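Long-range contacts in polymeric Immunoglobulin Receptor (Oncorhynchus mykiss, PDB 5F1S), which probably binds polymeric immunoglobulins in mucosal immunity through its ectodomain, which is built from immunoglobulin V-set domains: residues C20-Q25 against D66-Q71; S28-W33 against R47-R52; S119-E124 against V205-T210; V131-S136 against F179-K184. One frame throughout, in Å; residues are numbered along the deposited sequence.

Contact 1: residues C20-Q25 against D66-Q71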
# COMPACT_ATOMS: atom_id res chain seq x y z
N CYS A 20 -2.76 -8.69 -15.31
CA CYS A 20 -3.26 -8.31 -16.62
C CYS A 20 -3.94 -9.54 -17.19
O CYS A 20 -3.25 -10.42 -17.74
CB CYS A 20 -2.13 -7.84 -17.53
SG CYS A 20 -1.24 -6.32 -17.00
N HIS A 21 -5.26 -9.60 -17.07
CA HIS A 21 -6.03 -10.74 -17.54
C HIS A 21 -6.36 -10.55 -19.02
O HIS A 21 -6.57 -9.44 -19.49
CB HIS A 21 -7.31 -10.95 -16.73
CG HIS A 21 -7.08 -11.56 -15.36
ND1 HIS A 21 -7.09 -12.92 -15.12
CD2 HIS A 21 -6.81 -10.97 -14.19
CE1 HIS A 21 -6.84 -13.13 -13.84
NE2 HIS A 21 -6.70 -11.96 -13.25
N TYR A 22 -6.38 -11.65 -19.75
CA TYR A 22 -6.62 -11.54 -21.18
C TYR A 22 -7.45 -12.70 -21.69
O TYR A 22 -7.53 -13.76 -21.08
CB TYR A 22 -5.32 -11.47 -21.97
CG TYR A 22 -4.34 -12.56 -21.68
CD1 TYR A 22 -4.38 -13.75 -22.39
CD2 TYR A 22 -3.36 -12.42 -20.71
CE1 TYR A 22 -3.43 -14.77 -22.17
CE2 TYR A 22 -2.42 -13.45 -20.45
CZ TYR A 22 -2.47 -14.61 -21.22
OH TYR A 22 -1.53 -15.61 -21.05
N GLY A 23 -8.07 -12.47 -22.83
CA GLY A 23 -8.94 -13.47 -23.40
C GLY A 23 -8.14 -14.64 -23.94
O GLY A 23 -6.95 -14.53 -24.25
N PRO A 24 -8.79 -15.80 -24.06
CA PRO A 24 -8.05 -17.02 -24.41
C PRO A 24 -7.38 -16.97 -25.78
O PRO A 24 -6.48 -17.77 -26.03
CB PRO A 24 -9.14 -18.11 -24.36
CG PRO A 24 -10.35 -17.42 -24.60
CD PRO A 24 -10.23 -16.07 -23.94
N GLN A 25 -7.74 -16.02 -26.64
CA GLN A 25 -7.06 -15.88 -27.92
C GLN A 25 -5.60 -15.49 -27.78
O GLN A 25 -4.81 -15.68 -28.70
CB GLN A 25 -7.73 -14.81 -28.75
CG GLN A 25 -9.16 -15.10 -29.05
CD GLN A 25 -10.12 -14.37 -28.11
OE1 GLN A 25 -9.78 -13.99 -26.97
NE2 GLN A 25 -11.33 -14.14 -28.61
N ASP A 66 4.13 -14.31 -17.52
CA ASP A 66 2.94 -14.70 -18.28
C ASP A 66 2.59 -16.14 -17.99
O ASP A 66 3.47 -17.04 -18.10
CB ASP A 66 3.16 -14.48 -19.78
CG ASP A 66 1.90 -14.73 -20.61
OD1 ASP A 66 0.77 -14.59 -20.09
OD2 ASP A 66 2.07 -15.05 -21.82
N ASP A 67 1.32 -16.38 -17.65
CA ASP A 67 0.81 -17.71 -17.31
C ASP A 67 -0.37 -18.02 -18.23
O ASP A 67 -1.54 -17.80 -17.89
CB ASP A 67 0.43 -17.81 -15.83
CG ASP A 67 0.01 -19.21 -15.43
OD1 ASP A 67 -0.31 -20.02 -16.34
OD2 ASP A 67 -0.06 -19.49 -14.23
N PRO A 68 -0.09 -18.52 -19.42
CA PRO A 68 -1.19 -18.73 -20.39
C PRO A 68 -2.29 -19.62 -19.88
O PRO A 68 -3.44 -19.47 -20.31
CB PRO A 68 -0.49 -19.34 -21.60
CG PRO A 68 0.92 -18.90 -21.50
CD PRO A 68 1.22 -18.83 -20.00
N VAL A 69 -1.98 -20.59 -19.03
CA VAL A 69 -3.01 -21.49 -18.50
C VAL A 69 -4.01 -20.74 -17.65
O VAL A 69 -5.21 -21.02 -17.67
CB VAL A 69 -2.35 -22.61 -17.72
CG1 VAL A 69 -3.41 -23.48 -17.05
CG2 VAL A 69 -1.41 -23.41 -18.70
N GLN A 70 -3.53 -19.78 -16.85
CA GLN A 70 -4.44 -18.93 -16.07
C GLN A 70 -4.92 -17.71 -16.84
O GLN A 70 -5.79 -16.98 -16.31
CB GLN A 70 -3.74 -18.49 -14.77
CG GLN A 70 -3.57 -19.66 -13.84
CD GLN A 70 -3.80 -19.22 -12.43
OE1 GLN A 70 -2.97 -18.55 -11.83
NE2 GLN A 70 -5.00 -19.48 -11.95
N GLN A 71 -4.41 -17.47 -18.05
CA GLN A 71 -4.88 -16.38 -18.91
C GLN A 71 -4.64 -15.03 -18.23
O GLN A 71 -5.48 -14.13 -18.26
CB GLN A 71 -6.36 -16.58 -19.29
CG GLN A 71 -6.50 -17.84 -20.20
CD GLN A 71 -7.93 -18.27 -20.42
OE1 GLN A 71 -8.86 -17.52 -20.19
NE2 GLN A 71 -8.10 -19.50 -20.87
O HOH W 1 -8.37 -14.19 -17.96

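Contact 2: residues S28-W33 against R47-R52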
# COMPACT_ATOMS: atom_id res chain seq x y z
N SER A 28 -0.71 -17.21 -26.79
CA SER A 28 0.59 -17.46 -27.42
C SER A 28 1.39 -16.20 -27.76
O SER A 28 2.51 -16.31 -28.27
CB SER A 28 0.37 -18.28 -28.71
OG SER A 28 -0.21 -17.42 -29.69
N TYR A 29 0.87 -14.99 -27.49
CA TYR A 29 1.52 -13.78 -27.95
C TYR A 29 2.40 -13.19 -26.86
O TYR A 29 2.18 -13.42 -25.68
CB TYR A 29 0.48 -12.74 -28.36
CG TYR A 29 -0.30 -13.15 -29.59
CD1 TYR A 29 -1.45 -13.95 -29.49
CD2 TYR A 29 0.14 -12.79 -30.82
CE1 TYR A 29 -2.16 -14.34 -30.64
CE2 TYR A 29 -0.57 -13.18 -31.98
CZ TYR A 29 -1.72 -13.93 -31.86
OH TYR A 29 -2.42 -14.34 -32.96
N VAL A 30 3.35 -12.36 -27.28
CA VAL A 30 4.22 -11.68 -26.32
C VAL A 30 3.38 -10.67 -25.53
O VAL A 30 2.52 -9.97 -26.09
CB VAL A 30 5.38 -11.00 -27.04
CG1 VAL A 30 6.24 -10.19 -26.08
CG2 VAL A 30 6.20 -12.08 -27.80
N LYS A 31 3.62 -10.61 -24.23
CA LYS A 31 2.95 -9.66 -23.35
C LYS A 31 3.93 -8.56 -22.98
O LYS A 31 5.14 -8.79 -22.89
CB LYS A 31 2.43 -10.35 -22.07
CG LYS A 31 1.67 -11.67 -22.31
CD LYS A 31 0.53 -11.47 -23.34
CE LYS A 31 -0.42 -12.72 -23.35
NZ LYS A 31 0.30 -13.99 -23.73
N TYR A 32 3.40 -7.37 -22.73
CA TYR A 32 4.28 -6.27 -22.37
C TYR A 32 3.59 -5.32 -21.39
O TYR A 32 2.38 -5.38 -21.18
CB TYR A 32 4.80 -5.52 -23.62
CG TYR A 32 3.78 -4.77 -24.43
CD1 TYR A 32 3.58 -3.42 -24.23
CD2 TYR A 32 3.02 -5.42 -25.41
CE1 TYR A 32 2.62 -2.72 -25.01
CE2 TYR A 32 2.07 -4.73 -26.17
CZ TYR A 32 1.90 -3.38 -25.96
OH TYR A 32 0.98 -2.69 -26.70
N TRP A 33 4.42 -4.51 -20.75
CA TRP A 33 4.01 -3.52 -19.75
C TRP A 33 4.61 -2.19 -20.16
O TRP A 33 5.82 -2.10 -20.34
CB TRP A 33 4.49 -3.95 -18.37
CG TRP A 33 4.19 -3.07 -17.24
CD1 TRP A 33 5.09 -2.34 -16.49
CD2 TRP A 33 2.91 -2.85 -16.66
NE1 TRP A 33 4.43 -1.68 -15.49
CE2 TRP A 33 3.10 -2.03 -15.53
CE3 TRP A 33 1.63 -3.32 -16.95
CZ2 TRP A 33 2.04 -1.60 -14.74
CZ3 TRP A 33 0.58 -2.93 -16.15
CH2 TRP A 33 0.79 -2.06 -15.05
N ARG A 47 8.95 -7.11 -21.32
CA ARG A 47 8.26 -8.02 -22.23
C ARG A 47 8.44 -9.45 -21.75
O ARG A 47 9.47 -9.79 -21.14
CB ARG A 47 8.82 -7.94 -23.66
CG ARG A 47 8.73 -6.62 -24.28
CD ARG A 47 9.63 -6.50 -25.50
NE ARG A 47 9.43 -7.58 -26.47
CZ ARG A 47 8.59 -7.51 -27.50
NH1 ARG A 47 7.82 -6.45 -27.68
NH2 ARG A 47 8.47 -8.53 -28.33
N SER A 48 7.45 -10.29 -22.05
CA SER A 48 7.46 -11.67 -21.62
C SER A 48 8.46 -12.52 -22.41
O SER A 48 8.65 -13.69 -22.05
CB SER A 48 6.06 -12.29 -21.76
OG SER A 48 5.68 -12.30 -23.12
N ASP A 49 9.08 -11.98 -23.46
CA ASP A 49 10.06 -12.75 -24.22
C ASP A 49 11.49 -12.32 -23.94
O ASP A 49 12.40 -12.68 -24.69
CB ASP A 49 9.81 -12.68 -25.73
CG ASP A 49 9.99 -11.27 -26.31
OD1 ASP A 49 9.89 -11.11 -27.55
OD2 ASP A 49 10.19 -10.28 -25.56
N ALA A 50 11.70 -11.56 -22.88
CA ALA A 50 13.02 -11.04 -22.58
C ALA A 50 14.01 -12.19 -22.39
O ALA A 50 13.67 -13.20 -21.76
CB ALA A 50 12.97 -10.18 -21.32
N PRO A 51 15.24 -12.07 -22.90
CA PRO A 51 16.19 -13.18 -22.77
C PRO A 51 16.59 -13.40 -21.31
O PRO A 51 16.70 -12.45 -20.53
CB PRO A 51 17.38 -12.73 -23.61
CG PRO A 51 17.33 -11.24 -23.58
CD PRO A 51 15.84 -10.90 -23.57
N ARG A 52 16.79 -14.67 -20.95
CA ARG A 52 17.28 -15.03 -19.62
C ARG A 52 18.73 -15.54 -19.69
O ARG A 52 19.65 -14.84 -19.26
CB ARG A 52 16.37 -16.07 -18.98
CG ARG A 52 14.96 -15.55 -18.68
CD ARG A 52 14.33 -16.26 -17.49
NE ARG A 52 13.15 -15.56 -17.03
CZ ARG A 52 11.96 -15.62 -17.63
NH1 ARG A 52 11.80 -16.35 -18.72
NH2 ARG A 52 10.92 -14.95 -17.14

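Contact 3: residues S119-E124 against V205-T210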
# COMPACT_ATOMS: atom_id res chain seq x y z
N SER A 119 -8.71 2.20 9.83
CA SER A 119 -8.78 3.50 10.53
C SER A 119 -9.89 3.57 11.58
O SER A 119 -10.06 4.61 12.23
CB SER A 119 -8.95 4.63 9.52
OG SER A 119 -10.25 4.56 8.97
N MET A 120 -10.69 2.52 11.73
CA MET A 120 -11.64 2.38 12.83
C MET A 120 -11.34 1.06 13.52
O MET A 120 -11.46 0.00 12.90
CB MET A 120 -13.07 2.38 12.31
CG MET A 120 -14.15 1.73 13.22
SD MET A 120 -14.91 2.97 14.25
CE MET A 120 -16.04 1.92 15.16
N VAL A 121 -10.96 1.11 14.78
CA VAL A 121 -10.62 -0.09 15.55
C VAL A 121 -11.54 -0.11 16.77
O VAL A 121 -11.63 0.88 17.50
CB VAL A 121 -9.13 -0.09 15.96
CG1 VAL A 121 -8.81 -1.22 16.87
CG2 VAL A 121 -8.23 -0.15 14.72
N SER A 122 -12.22 -1.24 17.01
CA SER A 122 -13.09 -1.32 18.17
C SER A 122 -12.72 -2.53 19.03
O SER A 122 -12.20 -3.54 18.54
CB SER A 122 -14.57 -1.40 17.80
OG SER A 122 -14.80 -2.55 17.06
N GLY A 123 -13.01 -2.40 20.31
CA GLY A 123 -12.81 -3.50 21.24
C GLY A 123 -13.54 -3.25 22.54
O GLY A 123 -13.81 -2.11 22.93
N GLU A 124 -13.85 -4.34 23.23
CA GLU A 124 -14.51 -4.26 24.52
C GLU A 124 -13.57 -3.67 25.55
O GLU A 124 -12.36 -3.93 25.53
CB GLU A 124 -14.93 -5.65 25.00
CG GLU A 124 -16.04 -6.24 24.23
CD GLU A 124 -16.72 -7.37 24.98
OE1 GLU A 124 -16.27 -7.72 26.11
OE2 GLU A 124 -17.72 -7.88 24.42
N VAL A 205 -6.92 7.81 13.24
CA VAL A 205 -7.41 6.50 13.65
C VAL A 205 -8.45 6.74 14.74
O VAL A 205 -8.21 7.51 15.68
CB VAL A 205 -6.28 5.59 14.18
CG1 VAL A 205 -6.81 4.18 14.52
CG2 VAL A 205 -5.13 5.52 13.16
N TYR A 206 -9.60 6.10 14.60
CA TYR A 206 -10.65 6.14 15.61
C TYR A 206 -10.66 4.86 16.41
O TYR A 206 -10.64 3.78 15.83
CB TYR A 206 -12.04 6.34 14.95
CG TYR A 206 -13.09 6.71 15.98
CD1 TYR A 206 -13.84 5.73 16.63
CD2 TYR A 206 -13.35 8.05 16.32
CE1 TYR A 206 -14.79 6.05 17.59
CE2 TYR A 206 -14.30 8.37 17.27
CZ TYR A 206 -15.04 7.37 17.89
OH TYR A 206 -16.00 7.68 18.84
N ILE A 207 -10.69 4.98 17.74
CA ILE A 207 -10.80 3.84 18.64
C ILE A 207 -12.19 3.90 19.27
O ILE A 207 -12.55 4.91 19.90
CB ILE A 207 -9.73 3.87 19.75
CG1 ILE A 207 -8.30 3.90 19.15
CG2 ILE A 207 -9.89 2.66 20.70
CD1 ILE A 207 -7.99 2.68 18.31
N LEU A 208 -12.96 2.83 19.13
CA LEU A 208 -14.25 2.73 19.80
C LEU A 208 -14.15 1.66 20.86
O LEU A 208 -13.97 0.49 20.53
CB LEU A 208 -15.34 2.38 18.80
CG LEU A 208 -16.72 2.18 19.43
CD1 LEU A 208 -17.18 3.44 20.09
CD2 LEU A 208 -17.67 1.74 18.34
N VAL A 209 -14.33 2.04 22.12
CA VAL A 209 -14.32 1.09 23.22
C VAL A 209 -15.77 0.78 23.55
O VAL A 209 -16.55 1.69 23.85
CB VAL A 209 -13.59 1.64 24.45
CG1 VAL A 209 -13.50 0.59 25.57
CG2 VAL A 209 -12.16 2.09 24.08
N THR A 210 -16.12 -0.48 23.51
CA THR A 210 -17.49 -0.88 23.74
C THR A 210 -17.62 -1.47 25.13
O THR A 210 -16.63 -1.72 25.81
CB THR A 210 -17.92 -1.88 22.68
OG1 THR A 210 -17.13 -3.06 22.81
CG2 THR A 210 -17.74 -1.26 21.27

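Contact 4: residues V131-S136 against F179-K184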
# COMPACT_ATOMS: atom_id res chain seq x y z
N VAL A 131 -3.22 -1.24 16.44
CA VAL A 131 -3.33 -0.36 15.29
C VAL A 131 -2.05 -0.54 14.50
O VAL A 131 -0.95 -0.48 15.08
CB VAL A 131 -3.47 1.11 15.73
CG1 VAL A 131 -3.50 2.05 14.54
CG2 VAL A 131 -4.70 1.32 16.63
N GLN A 132 -2.16 -0.73 13.19
CA GLN A 132 -0.98 -0.90 12.36
C GLN A 132 -0.82 0.32 11.47
O GLN A 132 -1.60 0.52 10.53
CB GLN A 132 -1.00 -2.17 11.52
CG GLN A 132 0.44 -2.39 10.94
CD GLN A 132 0.67 -3.76 10.35
OE1 GLN A 132 -0.16 -4.66 10.49
NE2 GLN A 132 1.81 -3.94 9.70
N CYS A 133 0.16 1.15 11.79
CA CYS A 133 0.44 2.36 11.05
C CYS A 133 1.53 2.08 10.03
O CYS A 133 2.63 1.66 10.40
CB CYS A 133 0.90 3.48 11.96
SG CYS A 133 0.04 3.70 13.60
N LEU A 134 1.25 2.35 8.78
CA LEU A 134 2.19 2.13 7.70
C LEU A 134 2.85 3.44 7.30
O LEU A 134 2.25 4.51 7.41
CB LEU A 134 1.48 1.57 6.48
CG LEU A 134 0.55 0.39 6.78
CD1 LEU A 134 -0.15 0.01 5.47
CD2 LEU A 134 1.35 -0.79 7.28
N TYR A 135 4.10 3.37 6.84
CA TYR A 135 4.75 4.60 6.42
C TYR A 135 5.69 4.37 5.25
O TYR A 135 6.16 3.26 5.02
CB TYR A 135 5.50 5.25 7.58
CG TYR A 135 6.56 4.41 8.18
CD1 TYR A 135 7.82 4.33 7.60
CD2 TYR A 135 6.33 3.71 9.32
CE1 TYR A 135 8.81 3.57 8.17
CE2 TYR A 135 7.32 2.92 9.90
CZ TYR A 135 8.56 2.88 9.32
OH TYR A 135 9.54 2.11 9.90
N SER A 136 5.88 5.43 4.47
CA SER A 136 6.71 5.38 3.27
C SER A 136 8.19 5.53 3.62
O SER A 136 8.56 5.88 4.76
CB SER A 136 6.31 6.47 2.29
OG SER A 136 6.54 7.76 2.81
N PHE A 179 4.71 0.67 11.95
CA PHE A 179 4.81 0.55 13.40
C PHE A 179 3.45 0.20 13.95
O PHE A 179 2.44 0.63 13.41
CB PHE A 179 5.42 1.84 14.05
CG PHE A 179 4.63 3.14 13.86
CD1 PHE A 179 3.79 3.62 14.86
CD2 PHE A 179 4.83 3.93 12.76
CE1 PHE A 179 3.13 4.82 14.73
CE2 PHE A 179 4.17 5.15 12.61
CZ PHE A 179 3.33 5.60 13.61
N THR A 180 3.43 -0.67 14.94
CA THR A 180 2.18 -1.12 15.56
C THR A 180 2.03 -0.45 16.91
O THR A 180 3.01 -0.32 17.66
CB THR A 180 2.15 -2.64 15.73
OG1 THR A 180 3.27 -3.05 16.53
CG2 THR A 180 2.25 -3.32 14.38
N VAL A 181 0.81 -0.06 17.22
CA VAL A 181 0.48 0.56 18.50
C VAL A 181 -0.47 -0.42 19.17
O VAL A 181 -1.55 -0.71 18.64
CB VAL A 181 -0.16 1.96 18.34
CG1 VAL A 181 -0.51 2.58 19.71
CG2 VAL A 181 0.73 2.90 17.56
N THR A 182 -0.07 -0.96 20.31
CA THR A 182 -0.93 -1.88 21.06
C THR A 182 -1.49 -1.14 22.26
O THR A 182 -0.73 -0.66 23.10
CB THR A 182 -0.16 -3.14 21.49
OG1 THR A 182 0.27 -3.83 20.33
CG2 THR A 182 -1.08 -4.06 22.28
N LEU A 183 -2.82 -1.01 22.30
CA LEU A 183 -3.54 -0.49 23.46
C LEU A 183 -3.87 -1.70 24.33
O LEU A 183 -4.67 -2.55 23.94
CB LEU A 183 -4.80 0.25 23.02
CG LEU A 183 -4.54 1.24 21.88
CD1 LEU A 183 -5.81 2.03 21.52
CD2 LEU A 183 -3.53 2.20 22.26
N LYS A 184 -3.21 -1.79 25.49
CA LYS A 184 -3.11 -3.06 26.19
C LYS A 184 -4.38 -3.39 26.97
O LYS A 184 -4.73 -4.58 27.10
CB LYS A 184 -1.91 -3.04 27.13
CG LYS A 184 -0.65 -3.54 26.46
CD LYS A 184 0.59 -2.75 26.86
CE LYS A 184 1.14 -3.14 28.18
NZ LYS A 184 2.60 -2.83 28.25

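Contact 1: residues C20-Q25 against D66-Q71
Tyr22 and Gln71 join the end of strand 16-22 to the turn between strands 62-67 and 72-77 in an immunoglobulin V-set domain, a partly buried contact that pairs one backbone bond with an aromatic side chain laid under the turn. The amide N of Tyr22 donates to Gln71 O at 3.0 Å, from above the carbonyl plane. His21 adds a CA-H...O contact to the same oxygen, and a water donates to it as well, so three groups converge there. The Tyr22 ring passes beneath the turn with Gln71 C over one face, offset toward the rim and 3.5 Å above the plane. CG sits between the backbone N and the carbonyl carbon (chi1 52°), and the far end of the ring reaches Asp66. Tyr22 OH donates to Asp66 OD1 at 2.7 Å, on the syn side of a carboxylate turned 56° from the ring, and sits 3.2 Å from Pro68 CA. A leucine in place of Tyr22 would probably leave Asp66 OD1 without this donor and the turn at Gln71 with less beneath it. Within the turn, Asp67 OD1 accepts from Gln70 N in an Asx motif. Lys31, from strand 31-35 of the facing sheet, forms a salt bridge with Asp66 and a cation-pi contact with Tyr22, while Phe73 of strand 72-77 packs against Tyr22 and Asp66, and Cys20 is disulfide-bonded to Cys90 of strand 86-92.

Contact 2: residues S28-W33 against R47-R52
Lys31 O is met by two groups of segment 47-52: Ser48 N donates to it at 2.9 Å, and Arg47 CA brings a CA-H...O contact at 3.3 Å. The Lys31 amide is bonded in turn by the serine side chain, Lys31 N donating to Ser48 OG at 2.9 Å in a nearly straight bond, 173° at the hydrogen. Ser48 thus meets both polar groups of the Lys31 backbone, its side chain standing in for a carbonyl just where the strand pairing gives way to a turn. The torsion that sets OG between its own backbone N and carbonyl carbon (chi1 64°) brings the oxygen to the Lys31 amide. Lys31 NZ donates to Tyr29 O and Tyr26 O besides its salt bridge with Asp66.

Beside this pair, Val30 packs on a flat ionic group. Its CG1 lies over one face of the Arg47 guanidinium, offset toward the rim and 3.6 Å from NH2, and its CG2 is 3.8 Å from Asp49 OD1. Arg47 holds Asp49 side-on: NE meets OD2 at 2.9 Å and NH2 meets OD1 at 3.0 Å, both on the syn side. A further salt bridge from Arg47 NH1 to Glu93 is likely to fix the guanidinium more firmly beneath the valine.

Tyr32 and Arg47 form an antiparallel non-hydrogen-bonded pair at the end of strand 43-47, the outermost strand of its sheet. On its other side strand 31-35 pairs with strand 86-92, through Tyr32 with Gly91, while Ser48 touches Met64 and Asp66 of strand 62-67 in the facing sheet.

Contact 3: residues S119-E124 against V205-T210
A parallel strand pair runs from Met120 and Tyr206 to Glu124 and Thr210, the pairing of the A' strand with the last strand, G, characteristic of immunoglobulin V-set domains. The axes of segments 120-124 and 205-210 approach to 4.6 Å, with their directions 19° apart. Amides and carbonyls alternate as donors and acceptors: Tyr206 N donates to Ser119 O at 2.8 Å, Val121 N to Tyr206 O, Leu208 N to Val121 O, Gly123 N to Leu208 O, and Thr210 N to Gly123 O.

On the face carrying Met120, Tyr206 and Leu208, the Met120 side chain runs alongside the tyrosine and points the same way. Its SD is 3.8 Å from Tyr206 CD1, an oblique Met-aromatic contact. The bend at chi2 (94°) sets SD there, and CE reaches Leu208 CD2 at 3.6 Å. The Tyr206 ring also meets Trp193 edge-to-face. On the other face Val121 CB touches Ile207 CD1 at 3.8 Å, and across the sandwich Val121 touches Val129 and Ile207 touches Val131.

The chemistry is two-sided: Val205, Ile207 and Val209 are buried on the core side with Val121 beside them, while sulfur, ring and hydroxyls line the outer face.

Contact 4: residues V131-S136 against F179-K184
Cys133 and Phe179 exchange two backbone hydrogen bonds, and Val131 and Val181 exchange two more, which accounts for the amide and carbonyl of all four residues in this antiparallel pair. Cys133 N donates to Phe179 O and Phe179 N to Cys133 O, both at 2.8 Å. In the valine pair, Val131 N meets Val181 O and Val181 N meets Val131 O, again at 2.8 Å. Between the two lies the non-hydrogen-bonded pair Gln132 and Thr180, whose backbones bond away from each other, Gln132 with Val117 and Thr180 with Arg172.

Val131, Cys133, Phe179 and Val181 share the inward face. Phe179 has CG between its backbone N and carbonyl carbon (chi1 62°), and the ring lies beneath Cys133, with Cys133 CB 3.7 Å from its centre in a CH-pi contact. Cys133 SG approaches obliquely, 3.5 Å from Phe179 CE1, while the disulfide to Cys196 ties that sulfur to the opposite sheet. Tyr135 CD2 comes to the edge of the phenylalanine ring, 3.8 Å from Phe179 CD2. Tyr135 OH is hydrogen-bonded to Asp173 OD1 and Tyr135 O to Arg14 NH1, and the tyrosine ring makes a cation-pi contact with Lys144. An alanine in place of Phe179 would probably open a gap under Cys133 and leave the Tyr135 ring without its edge contact.

Strand 129-135 is flanked on its other side by strand 114-116, and strand 178-183 by strand 169-173. Across the sandwich, Val131, Val181 and Leu183 meet Trp146 of strand 144-148.

In the fold
The four contacts fall into two pairs, one in each V-set domain. Contacts 1 and 2 have centres about 13 Å apart and meet through the salt bridge from Asp66 OD2 to Lys31 NZ, 2.8 Å long, with Cys20 SG also packing on Trp33. Contacts 3 and 4, with centres about 14 Å apart, meet through apolar groups alone: Ile207 CG1 touches Leu183 CD1 at 3.9 Å, and Val205 and Val121 pack on Val131. Each pair thus joins the two sheets of its sandwich. No contact of one domain touches a contact of the other; contacts 2 and 4 come closest, about 19 Å between nearest atoms, although Arg14 of the first domain bonds Tyr135 O of contact 4.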